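Local coordinates for type IV pilus assembly protein PilC (Thermus thermophilus, PDB 2WHN) that probably serves, as a whole protein of which this is the N-terminal domain, in the inner membrane to control assembly and disassembly of type IV pili, at residues A16-Q21 with Q34-L39; R56-G61 with S66-K71; N81-G86 with G90-I95. All blocks are in the same frame, centred on the assembly; numbering follows the deposited sequence.

Overall arrangement
The domain is wholly helical, and the three contacts join helices that lie close in the chain. Interaction 1, between 16-21 and 34-39, is buried and apolar: an aromatic ring meets two leucines between helices 12-28 and 32-39. Interaction 2 lies nearer the surface, where an alanine packs against helix 46-60 and an ion pair with a water borders the outer side. Interaction 3, partly buried, relies on glycines that let helices 77-89 and 92-109 meet at a sharp turn. Interaction 2 touches both others: R56 lies on L36 and A37, while S66 and L69 pack on R84 and V83. Interactions 1 and 3 stay about 7 Å apart at their nearest atoms.

Interaction 1 of 3, residues A16-Q21 with Q34-L39; sequences AIFSRQ and QALAIL
L39 N bonds to A35 O at 2.9 Å in the last turn of helix 32-39, and from this turn the leucine side chain points toward helix 12-28, where it meets F18. On that helix the matching turn is closed by Q21 N and I17 O, also at 2.9 Å. The sound contacts between the two segments are apolar, made by F18, L36 and L39. The ring of F18 carries much of it: with CG anti to the backbone N (chi1 164°), the phenyl group swings out beside its own helix and reaches into the space before helix 32-39. L39 CD1 sits obliquely to the ring, 3.6 Å from both F18 CD1 and F18 CE1, and the two side chains cross at about a right angle. L36 reaches the ring at its edge, CD2 near the ring plane and 4.3 Å from F18 CE1. The other methyl of L39, CD2, is turned to the extended Q21 chain, but the model is too tight there for the detail to be trusted.

Beyond the pair, F48 meets F18 edge-to-face and L52 of helix 46-60 packs on the F18 side chain, while L22 and M25 continue the apolar surface on which L39 rests. R20, on another side of helix 12-28, forms salt bridges with D97 and E104 and so ties this helix to helix 92-109. The local axes stand 11.0 Å apart, and their directions differ by 140°. Although residues 17-39 are predicted to form one membrane-spanning helix, the chain here folds back on itself, and the arrangement is that of a helical hairpin, roughly antiparallel and splayed, packed within the all-helical N-terminal domain of a GSP F family protein.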
ATOM      1  N   ALA A  16       2.817  -4.719   5.850  1.00 27.24           N
ATOM      2  CA  ALA A  16       4.104  -4.208   6.314  1.00 26.72           C
ATOM      3  C   ALA A  16       5.155  -4.239   5.206  1.00 26.67           C
ATOM      4  O   ALA A  16       5.892  -3.273   5.011  1.00 26.03           O
ATOM      5  CB  ALA A  16       4.585  -4.989   7.527  1.00 26.12           C
ATOM      6  N   ILE A  17       5.232  -5.361   4.497  1.00 26.71           N
ATOM      7  CA  ILE A  17       6.174  -5.510   3.391  1.00 26.94           C
ATOM      8  C   ILE A  17       5.894  -4.490   2.289  1.00 27.17           C
ATOM      9  O   ILE A  17       6.778  -3.720   1.899  1.00 26.91           O
ATOM     10  CB  ILE A  17       6.142  -6.946   2.819  1.00 27.12           C
ATOM     11  CG1 ILE A  17       6.682  -7.930   3.855  1.00 27.90           C
ATOM     12  CG2 ILE A  17       6.949  -7.038   1.529  1.00 26.88           C
ATOM     13  CD1 ILE A  17       6.594  -9.380   3.429  1.00 31.67           C
ATOM     14  N   PHE A  18       4.643  -4.438   1.839  1.00 26.66           N
ATOM     15  CA  PHE A  18       4.228  -3.435   0.861  1.00 25.72           C
ATOM     16  C   PHE A  18       4.661  -2.028   1.264  1.00 25.73           C
ATOM     17  O   PHE A  18       5.200  -1.276   0.450  1.00 25.49           O
ATOM     18  CB  PHE A  18       2.714  -3.454   0.668  1.00 25.35           C
ATOM     19  CG  PHE A  18       2.181  -2.226  -0.026  1.00 25.79           C
ATOM     20  CD1 PHE A  18       2.325  -2.070  -1.391  1.00 26.65           C
ATOM     21  CD2 PHE A  18       1.546  -1.230   0.692  1.00 25.01           C
ATOM     22  CE1 PHE A  18       1.845  -0.941  -2.032  1.00 29.40           C
ATOM     23  CE2 PHE A  18       1.053  -0.106   0.059  1.00 29.40           C
ATOM     24  CZ  PHE A  18       1.210   0.046  -1.303  1.00 27.56           C
ATOM     25  N   SER A  19       4.358  -1.655   2.506  1.00 25.63           N
ATOM     26  CA  SER A  19       4.611  -0.304   3.000  1.00 24.54           C
ATOM     27  C   SER A  19       6.107   0.011   3.035  1.00 24.30           C
ATOM     28  O   SER A  19       6.522   1.113   2.686  1.00 23.78           O
ATOM     29  CB  SER A  19       4.002  -0.114   4.396  1.00 25.23           C
ATOM     30  OG  SER A  19       2.593  -0.286   4.378  1.00 26.79           O
ATOM     31  N   ARG A  20       6.906  -0.954   3.484  1.00 24.08           N
ATOM     32  CA  ARG A  20       8.360  -0.813   3.472  1.00 23.45           C
ATOM     33  C   ARG A  20       8.920  -0.664   2.049  1.00 23.66           C
ATOM     34  O   ARG A  20       9.743   0.215   1.779  1.00 22.79           O
ATOM     35  CB  ARG A  20       9.019  -1.997   4.184  1.00 23.25           C
ATOM     36  CG  ARG A  20      10.538  -1.903   4.248  1.00 23.64           C
ATOM     37  CD  ARG A  20      10.969  -0.526   4.745  1.00 23.79           C
ATOM     38  NE  ARG A  20      10.618  -0.335   6.149  1.00 24.38           N
ATOM     39  CZ  ARG A  20      10.626   0.841   6.773  1.00 25.42           C
ATOM     40  NH1 ARG A  20      10.969   1.946   6.118  1.00 18.22           N
ATOM     41  NH2 ARG A  20      10.294   0.908   8.057  1.00 23.23           N
ATOM     42  N   GLN A  21       8.477  -1.533   1.147  1.00 24.20           N
ATOM     43  CA  GLN A  21       8.903  -1.476  -0.250  1.00 24.39           C
ATOM     44  C   GLN A  21       8.647  -0.106  -0.859  1.00 24.87           C
ATOM     45  O   GLN A  21       9.523   0.473  -1.507  1.00 23.28           O
ATOM     46  CB  GLN A  21       8.180  -2.542  -1.072  1.00 24.91           C
ATOM     47  CG  GLN A  21       8.628  -3.968  -0.779  1.00 24.52           C
ATOM     48  CD  GLN A  21       7.723  -4.996  -1.423  1.00 28.45           C
ATOM     49  OE1 GLN A  21       6.547  -4.730  -1.682  1.00 28.79           O
ATOM     50  NE2 GLN A  21       8.274  -6.169  -1.718  1.00 29.81           N
ATOM     51  N   GLN A  34       6.033   4.561 -10.773  1.00 22.90           N
ATOM     52  CA  GLN A  34       7.182   3.677 -10.943  1.00 23.50           C
ATOM     53  C   GLN A  34       7.235   2.626  -9.834  1.00 22.93           C
ATOM     54  O   GLN A  34       7.385   1.433 -10.106  1.00 21.91           O
ATOM     55  CB  GLN A  34       8.481   4.479 -10.981  1.00 23.56           C
ATOM     56  CG  GLN A  34       8.723   5.182 -12.300  1.00 26.29           C
ATOM     57  CD  GLN A  34       9.738   6.299 -12.178  1.00 29.77           C
ATOM     58  OE1 GLN A  34      10.345   6.491 -11.124  1.00 30.57           O
ATOM     59  NE2 GLN A  34       9.934   7.036 -13.261  1.00 30.55           N
ATOM     60  N   ALA A  35       7.079   3.070  -8.589  1.00 22.80           N
ATOM     61  CA  ALA A  35       7.160   2.169  -7.436  1.00 23.25           C
ATOM     62  C   ALA A  35       6.053   1.118  -7.456  1.00 24.06           C
ATOM     63  O   ALA A  35       6.300  -0.065  -7.198  1.00 24.00           O
ATOM     64  CB  ALA A  35       7.112   2.961  -6.133  1.00 23.15           C
ATOM     65  N   LEU A  36       4.839   1.546  -7.786  1.00 24.31           N
ATOM     66  CA  LEU A  36       3.697   0.642  -7.791  1.00 25.73           C
ATOM     67  C   LEU A  36       3.838  -0.454  -8.848  1.00 26.53           C
ATOM     68  O   LEU A  36       3.480  -1.602  -8.600  1.00 27.68           O
ATOM     69  CB  LEU A  36       2.390   1.415  -7.989  1.00 25.24           C
ATOM     70  CG  LEU A  36       1.987   2.340  -6.838  1.00 26.85           C
ATOM     71  CD1 LEU A  36       0.812   3.217  -7.229  1.00 27.25           C
ATOM     72  CD2 LEU A  36       1.669   1.542  -5.581  1.00 24.85           C
ATOM     73  N   ALA A  37       4.364  -0.099 -10.017  1.00 26.64           N
ATOM     74  CA  ALA A  37       4.562  -1.071 -11.088  1.00 27.60           C
ATOM     75  C   ALA A  37       5.564  -2.156 -10.697  1.00 28.41           C
ATOM     76  O   ALA A  37       5.414  -3.321 -11.073  1.00 28.69           O
ATOM     77  CB  ALA A  37       5.005  -0.374 -12.367  1.00 27.37           C
ATOM     78  N   ILE A  38       6.594  -1.762  -9.954  1.00 28.75           N
ATOM     79  CA  ILE A  38       7.591  -2.704  -9.459  1.00 29.78           C
ATOM     80  C   ILE A  38       6.989  -3.570  -8.361  1.00 30.99           C
ATOM     81  O   ILE A  38       7.191  -4.787  -8.336  1.00 31.30           O
ATOM     82  CB  ILE A  38       8.824  -1.969  -8.896  1.00 29.46           C
ATOM     83  CG1 ILE A  38       9.657  -1.369 -10.029  1.00 28.71           C
ATOM     84  CG2 ILE A  38       9.659  -2.902  -8.026  1.00 29.31           C
ATOM     85  CD1 ILE A  38      10.282  -0.030  -9.679  1.00 27.77           C
ATOM     86  N   LEU A  39       6.224  -2.931  -7.476  1.00 31.61           N
ATOM     87  CA  LEU A  39       5.610  -3.604  -6.338  1.00 33.42           C
ATOM     88  C   LEU A  39       4.581  -4.633  -6.773  1.00 33.68           C
ATOM     89  O   LEU A  39       4.457  -5.693  -6.160  1.00 33.88           O
ATOM     90  CB  LEU A  39       4.940  -2.586  -5.409  1.00 33.48           C
ATOM     91  CG  LEU A  39       5.887  -1.954  -4.401  1.00 34.44           C
ATOM     92  CD1 LEU A  39       5.127  -1.098  -3.407  1.00 35.77           C
ATOM     93  CD2 LEU A  39       6.691  -3.043  -3.701  1.00 36.19           C
TER

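Interaction 2 of 3, residues R56-G61 with S66-K71; sequences RTDVEG and SEALSK
A68 presses its methyl group against helix 46-60, while K71, three residues on, reaches across to D58 near the surface. The close-packed part is small: A68 CB lies 3.9 Å from D58 CB and 4.0 Å from V59 CG2, so the alanine rests against two successive residues of the other helix. V55, a turn earlier, also touches A68, and L33 of helix 32-39 packs on V59.

The outer side is polar and less closely fitted. D58 holds its CG anti to the carbonyl carbon (chi1 -75°), which directs the carboxylate to helix 65-70. The extended K71 chain comes from the opposite direction, and its NZ forms a salt bridge with D58 OD2 at 3.2 Å, entering from above the carboxylate plane, 47° out of it. A water donates to the same oxygen, D58 OD2, at 2.6 Å and to A68 O at 2.9 Å, linking the side chain to the backbone of helix 65-70. M63, in the connecting loop, touches both D58 and K71.

One carboxylate oxygen thus accepts from an ammonium group and a water together, which would probably favour the ionised form of D58 at this partly exposed border.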
ATOM      1  N   ARG A  56      -2.926   0.751  -8.839  1.00 32.32           N
ATOM      2  CA  ARG A  56      -2.041   1.349  -9.833  1.00 32.93           C
ATOM      3  C   ARG A  56      -2.813   1.798 -11.072  1.00 32.30           C
ATOM      4  O   ARG A  56      -2.529   2.847 -11.644  1.00 31.85           O
ATOM      5  CB  ARG A  56      -0.941   0.363 -10.234  1.00 32.93           C
ATOM      6  CG  ARG A  56      -0.044   0.866 -11.355  1.00 35.35           C
ATOM      7  CD  ARG A  56       1.131  -0.069 -11.569  1.00 41.52           C
ATOM      8  NE  ARG A  56       1.648  -0.003 -12.932  1.00 47.25           N
ATOM      9  CZ  ARG A  56       0.966  -0.379 -14.010  1.00 49.35           C
ATOM     10  NH1 ARG A  56      -0.280  -0.816 -13.892  1.00 49.15           N
ATOM     11  NH2 ARG A  56       1.529  -0.307 -15.211  1.00 50.67           N
ATOM     12  N   THR A  57      -3.748   0.965 -11.510  1.00 31.61           N
ATOM     13  CA  THR A  57      -4.627   1.308 -12.624  1.00 31.50           C
ATOM     14  C   THR A  57      -5.392   2.593 -12.332  1.00 30.61           C
ATOM     15  O   THR A  57      -5.477   3.479 -13.177  1.00 29.73           O
ATOM     16  CB  THR A  57      -5.640   0.185 -12.889  1.00 31.45           C
ATOM     17  OG1 THR A  57      -4.939  -1.053 -13.059  1.00 34.59           O
ATOM     18  CG2 THR A  57      -6.459   0.479 -14.145  1.00 32.66           C
ATOM     19  N   ASP A  58      -5.972   2.668 -11.138  1.00 29.97           N
ATOM     20  CA  ASP A  58      -6.745   3.831 -10.727  1.00 29.67           C
ATOM     21  C   ASP A  58      -5.891   5.091 -10.739  1.00 29.05           C
ATOM     22  O   ASP A  58      -6.313   6.124 -11.259  1.00 27.95           O
ATOM     23  CB  ASP A  58      -7.343   3.615  -9.334  1.00 30.26           C
ATOM     24  CG  ASP A  58      -8.524   2.656  -9.349  1.00 31.40           C
ATOM     25  OD1 ASP A  58      -8.960   2.271 -10.455  1.00 31.36           O
ATOM     26  OD2 ASP A  58      -9.022   2.298  -8.259  1.00 31.08           O
ATOM     27  N   VAL A  59      -4.695   5.003 -10.161  1.00 27.59           N
ATOM     28  CA  VAL A  59      -3.798   6.157 -10.078  1.00 27.46           C
ATOM     29  C   VAL A  59      -3.280   6.583 -11.453  1.00 26.96           C
ATOM     30  O   VAL A  59      -3.180   7.776 -11.756  1.00 25.73           O
ATOM     31  CB  VAL A  59      -2.599   5.883  -9.153  1.00 27.37           C
ATOM     32  CG1 VAL A  59      -1.680   7.088  -9.120  1.00 27.22           C
ATOM     33  CG2 VAL A  59      -3.086   5.532  -7.742  1.00 28.56           C
ATOM     34  N   GLU A  60      -2.915   5.608 -12.274  1.00 25.35           N
ATOM     35  CA  GLU A  60      -2.480   5.908 -13.630  1.00 26.51           C
ATOM     36  C   GLU A  60      -3.572   6.649 -14.413  1.00 25.85           C
ATOM     37  O   GLU A  60      -3.275   7.435 -15.306  1.00 24.85           O
ATOM     38  CB  GLU A  60      -2.069   4.628 -14.362  1.00 25.74           C
ATOM     39  CG  GLU A  60      -1.337   4.881 -15.673  1.00 29.96           C
ATOM     40  CD  GLU A  60      -0.805   3.605 -16.295  1.00 34.58           C
ATOM     41  OE1 GLU A  60       0.284   3.142 -15.889  1.00 38.11           O
ATOM     42  OE2 GLU A  60      -1.481   3.058 -17.186  1.00 36.48           O
ATOM     43  N   GLY A  61      -4.830   6.400 -14.062  1.00 26.48           N
ATOM     44  CA  GLY A  61      -5.964   7.054 -14.718  1.00 26.73           C
ATOM     45  C   GLY A  61      -6.223   8.466 -14.212  1.00 27.22           C
ATOM     46  O   GLY A  61      -7.032   9.199 -14.784  1.00 27.25           O
ATOM     47  N   SER A  66      -4.728   8.200  -2.327  1.00 26.31           N
ATOM     48  CA  SER A  66      -5.516   7.944  -1.126  1.00 26.91           C
ATOM     49  C   SER A  66      -6.905   7.393  -1.435  1.00 27.09           C
ATOM     50  O   SER A  66      -7.394   6.514  -0.728  1.00 27.97           O
ATOM     51  CB  SER A  66      -5.628   9.206  -0.275  1.00 26.78           C
ATOM     52  OG  SER A  66      -6.181  10.262  -1.029  1.00 27.49           O
ATOM     53  N   GLU A  67      -7.542   7.900  -2.488  1.00 27.49           N
ATOM     54  CA  GLU A  67      -8.852   7.382  -2.879  1.00 27.50           C
ATOM     55  C   GLU A  67      -8.748   5.974  -3.466  1.00 27.88           C
ATOM     56  O   GLU A  67      -9.606   5.129  -3.219  1.00 27.11           O
ATOM     57  CB  GLU A  67      -9.574   8.315  -3.859  1.00 27.87           C
ATOM     58  CG  GLU A  67     -10.872   7.708  -4.404  1.00 29.22           C
ATOM     59  CD  GLU A  67     -11.741   8.703  -5.154  1.00 31.41           C
ATOM     60  OE1 GLU A  67     -11.200   9.690  -5.693  1.00 31.31           O
ATOM     61  OE2 GLU A  67     -12.972   8.482  -5.227  1.00 33.37           O
ATOM     62  N   ALA A  68      -7.693   5.718  -4.233  1.00 28.03           N
ATOM     63  CA  ALA A  68      -7.450   4.370  -4.737  1.00 28.80           C
ATOM     64  C   ALA A  68      -7.301   3.368  -3.589  1.00 29.01           C
ATOM     65  O   ALA A  68      -7.881   2.282  -3.626  1.00 29.15           O
ATOM     66  CB  ALA A  68      -6.227   4.343  -5.642  1.00 28.77           C
ATOM     67  N   LEU A  69      -6.559   3.754  -2.555  1.00 29.64           N
ATOM     68  CA  LEU A  69      -6.418   2.930  -1.356  1.00 30.01           C
ATOM     69  C   LEU A  69      -7.750   2.739  -0.636  1.00 30.54           C
ATOM     70  O   LEU A  69      -8.040   1.656  -0.121  1.00 30.37           O
ATOM     71  CB  LEU A  69      -5.408   3.546  -0.388  1.00 30.41           C
ATOM     72  CG  LEU A  69      -4.009   3.864  -0.924  1.00 30.45           C
ATOM     73  CD1 LEU A  69      -3.150   4.483   0.167  1.00 30.03           C
ATOM     74  CD2 LEU A  69      -3.349   2.618  -1.491  1.00 29.10           C
ATOM     75  N   SER A  70      -8.530   3.811  -0.546  1.00 30.72           N
ATOM     76  CA  SER A  70      -9.720   3.810   0.297  1.00 30.76           C
ATOM     77  C   SER A  70     -10.748   2.806  -0.209  1.00 31.06           C
ATOM     78  O   SER A  70     -11.722   2.503   0.480  1.00 30.66           O
ATOM     79  CB  SER A  70     -10.337   5.207   0.372  1.00 30.63           C
ATOM     80  OG  SER A  70     -10.974   5.540  -0.846  1.00 30.99           O
ATOM     81  N   LYS A  71     -10.506   2.270  -1.401  1.00 30.99           N
ATOM     82  CA  LYS A  71     -11.393   1.275  -1.991  1.00 31.37           C
ATOM     83  C   LYS A  71     -11.201  -0.103  -1.367  1.00 31.74           C
ATOM     84  O   LYS A  71     -11.971  -1.023  -1.638  1.00 31.92           O
ATOM     85  CB  LYS A  71     -11.161   1.178  -3.498  1.00 31.57           C
ATOM     86  CG  LYS A  71     -11.812   2.284  -4.302  1.00 31.49           C
ATOM     87  CD  LYS A  71     -11.462   2.153  -5.774  1.00 33.70           C
ATOM     88  CE  LYS A  71     -12.356   3.026  -6.636  1.00 35.39           C
ATOM     89  NZ  LYS A  71     -12.136   2.764  -8.086  1.00 36.85           N
TER
HETATM   90  O   HOH W   1      -8.136   0.958  -6.161  1.00 31.74           O

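Interaction 3 of 3, residues N81-G86 with G90-I95; sequences NLVRAG and GGLDLI
I95 sets its CG1 anti to the carbonyl carbon (chi1 -71°), which leaves CG2 anti to the backbone N, and the branched side chain enters the surface of helix 77-89 as a knob among L82, V83, A85 and G86. CG2 does the clearer touching: it lies 4.1 Å from L82 CB and 3.8 Å from L82 O, alongside the backbone of that turn. The CD1 branch points at G86, but it is modelled too close to that residue for its exact place to be relied on. G86 has no side chain, so the hole has a bare backbone on this side.

L92 comes to the other part of the same surface. Its CD2 is 4.2 Å from V83 CG1 and 3.9 Å from V83 O, the two side chains slanting past each other.

Two glycines, G90 and G91, make the turn between the helices. At the end of helix 77-89, G90 departs from helical geometry with positive phi (60°), and G91 N, two residues past the last helical residue, returns a bond to G86 O. That bond is weak, at 3.5 Å with an N-H...O angle of 151°, yet the connection and the glycine fit the layout of a Schellman motif. G91 then serves as N-cap of the next helix, whose first turn is closed by I95 N and G91 O at 3.0 Å. The change of direction is thus made at two consecutive glycines.

Around this corner, F65 of helix 65-70 touches both V83 and L92, and L69 of the same helix also packs on V83. L26, from helix 12-28, meets L92 and D93, so the turn touches both helix 65-70 and helix 12-28.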
ATOM      1  N   ASN A  81      -5.845   8.423   5.569  1.00 33.69           N
ATOM      2  CA  ASN A  81      -5.782   9.828   5.960  1.00 33.01           C
ATOM      3  C   ASN A  81      -4.347  10.351   5.980  1.00 32.54           C
ATOM      4  O   ASN A  81      -4.084  11.479   5.571  1.00 31.74           O
ATOM      5  CB  ASN A  81      -6.453  10.040   7.319  1.00 33.32           C
ATOM      6  CG  ASN A  81      -7.962  10.148   7.211  1.00 34.08           C
ATOM      7  OD1 ASN A  81      -8.495  10.487   6.156  1.00 34.81           O
ATOM      8  ND2 ASN A  81      -8.657   9.886   8.312  1.00 33.71           N
ATOM      9  N   LEU A  82      -3.420   9.516   6.433  1.00 32.16           N
ATOM     10  CA  LEU A  82      -2.010   9.881   6.456  1.00 32.36           C
ATOM     11  C   LEU A  82      -1.439   9.985   5.042  1.00 32.22           C
ATOM     12  O   LEU A  82      -0.774  10.963   4.702  1.00 31.56           O
ATOM     13  CB  LEU A  82      -1.211   8.871   7.282  1.00 32.62           C
ATOM     14  CG  LEU A  82      -1.237   9.126   8.788  1.00 34.10           C
ATOM     15  CD1 LEU A  82      -0.560   7.984   9.538  1.00 35.50           C
ATOM     16  CD2 LEU A  82      -0.571  10.467   9.107  1.00 33.16           C
ATOM     17  N   VAL A  83      -1.721   8.978   4.219  1.00 31.87           N
ATOM     18  CA  VAL A  83      -1.382   9.028   2.800  1.00 31.83           C
ATOM     19  C   VAL A  83      -1.973  10.259   2.128  1.00 32.72           C
ATOM     20  O   VAL A  83      -1.317  10.901   1.306  1.00 32.94           O
ATOM     21  CB  VAL A  83      -1.841   7.752   2.053  1.00 31.97           C
ATOM     22  CG1 VAL A  83      -1.800   7.964   0.539  1.00 30.93           C
ATOM     23  CG2 VAL A  83      -0.969   6.571   2.454  1.00 29.55           C
ATOM     24  N   ARG A  84      -3.201  10.611   2.502  1.00 32.95           N
ATOM     25  CA  ARG A  84      -3.852  11.794   1.939  1.00 32.70           C
ATOM     26  C   ARG A  84      -3.104  13.079   2.289  1.00 32.50           C
ATOM     27  O   ARG A  84      -2.998  13.991   1.466  1.00 32.11           O
ATOM     28  CB  ARG A  84      -5.307  11.891   2.406  1.00 33.30           C
ATOM     29  CG  ARG A  84      -5.969  13.218   2.069  1.00 32.85           C
ATOM     30  CD  ARG A  84      -6.077  13.394   0.565  1.00 33.59           C
ATOM     31  NE  ARG A  84      -6.462  14.753   0.198  1.00 35.10           N
ATOM     32  CZ  ARG A  84      -6.540  15.191  -1.054  1.00 34.71           C
ATOM     33  NH1 ARG A  84      -6.259  14.376  -2.064  1.00 32.33           N
ATOM     34  NH2 ARG A  84      -6.895  16.446  -1.294  1.00 32.86           N
ATOM     35  N   ALA A  85      -2.599  13.160   3.514  1.00 32.72           N
ATOM     36  CA  ALA A  85      -1.783  14.305   3.918  1.00 32.76           C
ATOM     37  C   ALA A  85      -0.476  14.335   3.124  1.00 32.88           C
ATOM     38  O   ALA A  85      -0.001  15.398   2.730  1.00 32.49           O
ATOM     39  CB  ALA A  85      -1.500  14.263   5.413  1.00 32.63           C
ATOM     40  N   GLY A  86       0.073  13.156   2.854  1.00 33.47           N
ATOM     41  CA  GLY A  86       1.316  13.038   2.090  1.00 34.59           C
ATOM     42  C   GLY A  86       1.199  13.502   0.650  1.00 35.08           C
ATOM     43  O   GLY A  86       2.119  14.119   0.114  1.00 35.77           O
ATOM     44  N   GLY A  90       3.912  16.644  -0.468  1.00 34.41           N
ATOM     45  CA  GLY A  90       5.114  16.110  -1.093  1.00 34.37           C
ATOM     46  C   GLY A  90       6.026  15.405  -0.105  1.00 33.88           C
ATOM     47  O   GLY A  90       7.250  15.470  -0.220  1.00 34.18           O
ATOM     48  N   GLY A  91       5.429  14.729   0.873  1.00 33.41           N
ATOM     49  CA  GLY A  91       6.200  13.954   1.840  1.00 31.70           C
ATOM     50  C   GLY A  91       5.706  12.524   1.973  1.00 31.68           C
ATOM     51  O   GLY A  91       5.744  11.945   3.062  1.00 30.47           O
ATOM     52  N   LEU A  92       5.229  11.953   0.869  1.00 30.51           N
ATOM     53  CA  LEU A  92       4.801  10.559   0.869  1.00 31.01           C
ATOM     54  C   LEU A  92       5.915   9.629   1.349  1.00 30.50           C
ATOM     55  O   LEU A  92       5.663   8.693   2.102  1.00 30.89           O
ATOM     56  CB  LEU A  92       4.308  10.127  -0.518  1.00 31.08           C
ATOM     57  CG  LEU A  92       2.793  10.016  -0.703  1.00 31.64           C
ATOM     58  CD1 LEU A  92       2.445   9.367  -2.034  1.00 33.11           C
ATOM     59  CD2 LEU A  92       2.164   9.245   0.446  1.00 33.15           C
ATOM     60  N   ASP A  93       7.145   9.887   0.916  1.00 29.89           N
ATOM     61  CA  ASP A  93       8.267   9.075   1.361  1.00 30.65           C
ATOM     62  C   ASP A  93       8.346   8.978   2.884  1.00 30.08           C
ATOM     63  O   ASP A  93       8.492   7.886   3.432  1.00 30.83           O
ATOM     64  CB  ASP A  93       9.591   9.561   0.760  1.00 31.18           C
ATOM     65  CG  ASP A  93       9.927  10.995   1.142  1.00 35.36           C
ATOM     66  OD1 ASP A  93       9.013  11.850   1.169  1.00 36.74           O
ATOM     67  OD2 ASP A  93      11.131  11.279   1.338  1.00 39.06           O
ATOM     68  N   LEU A  94       8.238  10.120   3.556  1.00 28.58           N
ATOM     69  CA  LEU A  94       8.325  10.185   5.014  1.00 28.65           C
ATOM     70  C   LEU A  94       7.132   9.499   5.666  1.00 28.09           C
ATOM     71  O   LEU A  94       7.287   8.750   6.624  1.00 28.66           O
ATOM     72  CB  LEU A  94       8.391  11.644   5.490  1.00 27.83           C
ATOM     73  CG  LEU A  94       9.539  12.515   4.975  1.00 29.64           C
ATOM     74  CD1 LEU A  94       9.298  13.984   5.330  1.00 27.45           C
ATOM     75  CD2 LEU A  94      10.871  12.026   5.538  1.00 31.38           C
ATOM     76  N   ILE A  95       5.938   9.803   5.167  1.00 27.57           N
ATOM     77  CA  ILE A  95       4.720   9.153   5.626  1.00 28.34           C
ATOM     78  C   ILE A  95       4.789   7.629   5.528  1.00 28.70           C
ATOM     79  O   ILE A  95       4.394   6.925   6.457  1.00 28.54           O
ATOM     80  CB  ILE A  95       3.485   9.669   4.859  1.00 28.67           C
ATOM     81  CG1 ILE A  95       3.164  11.105   5.285  1.00 29.96           C
ATOM     82  CG2 ILE A  95       2.289   8.761   5.102  1.00 29.54           C
ATOM     83  CD1 ILE A  95       2.503  11.945   4.202  1.00 32.16           C
TER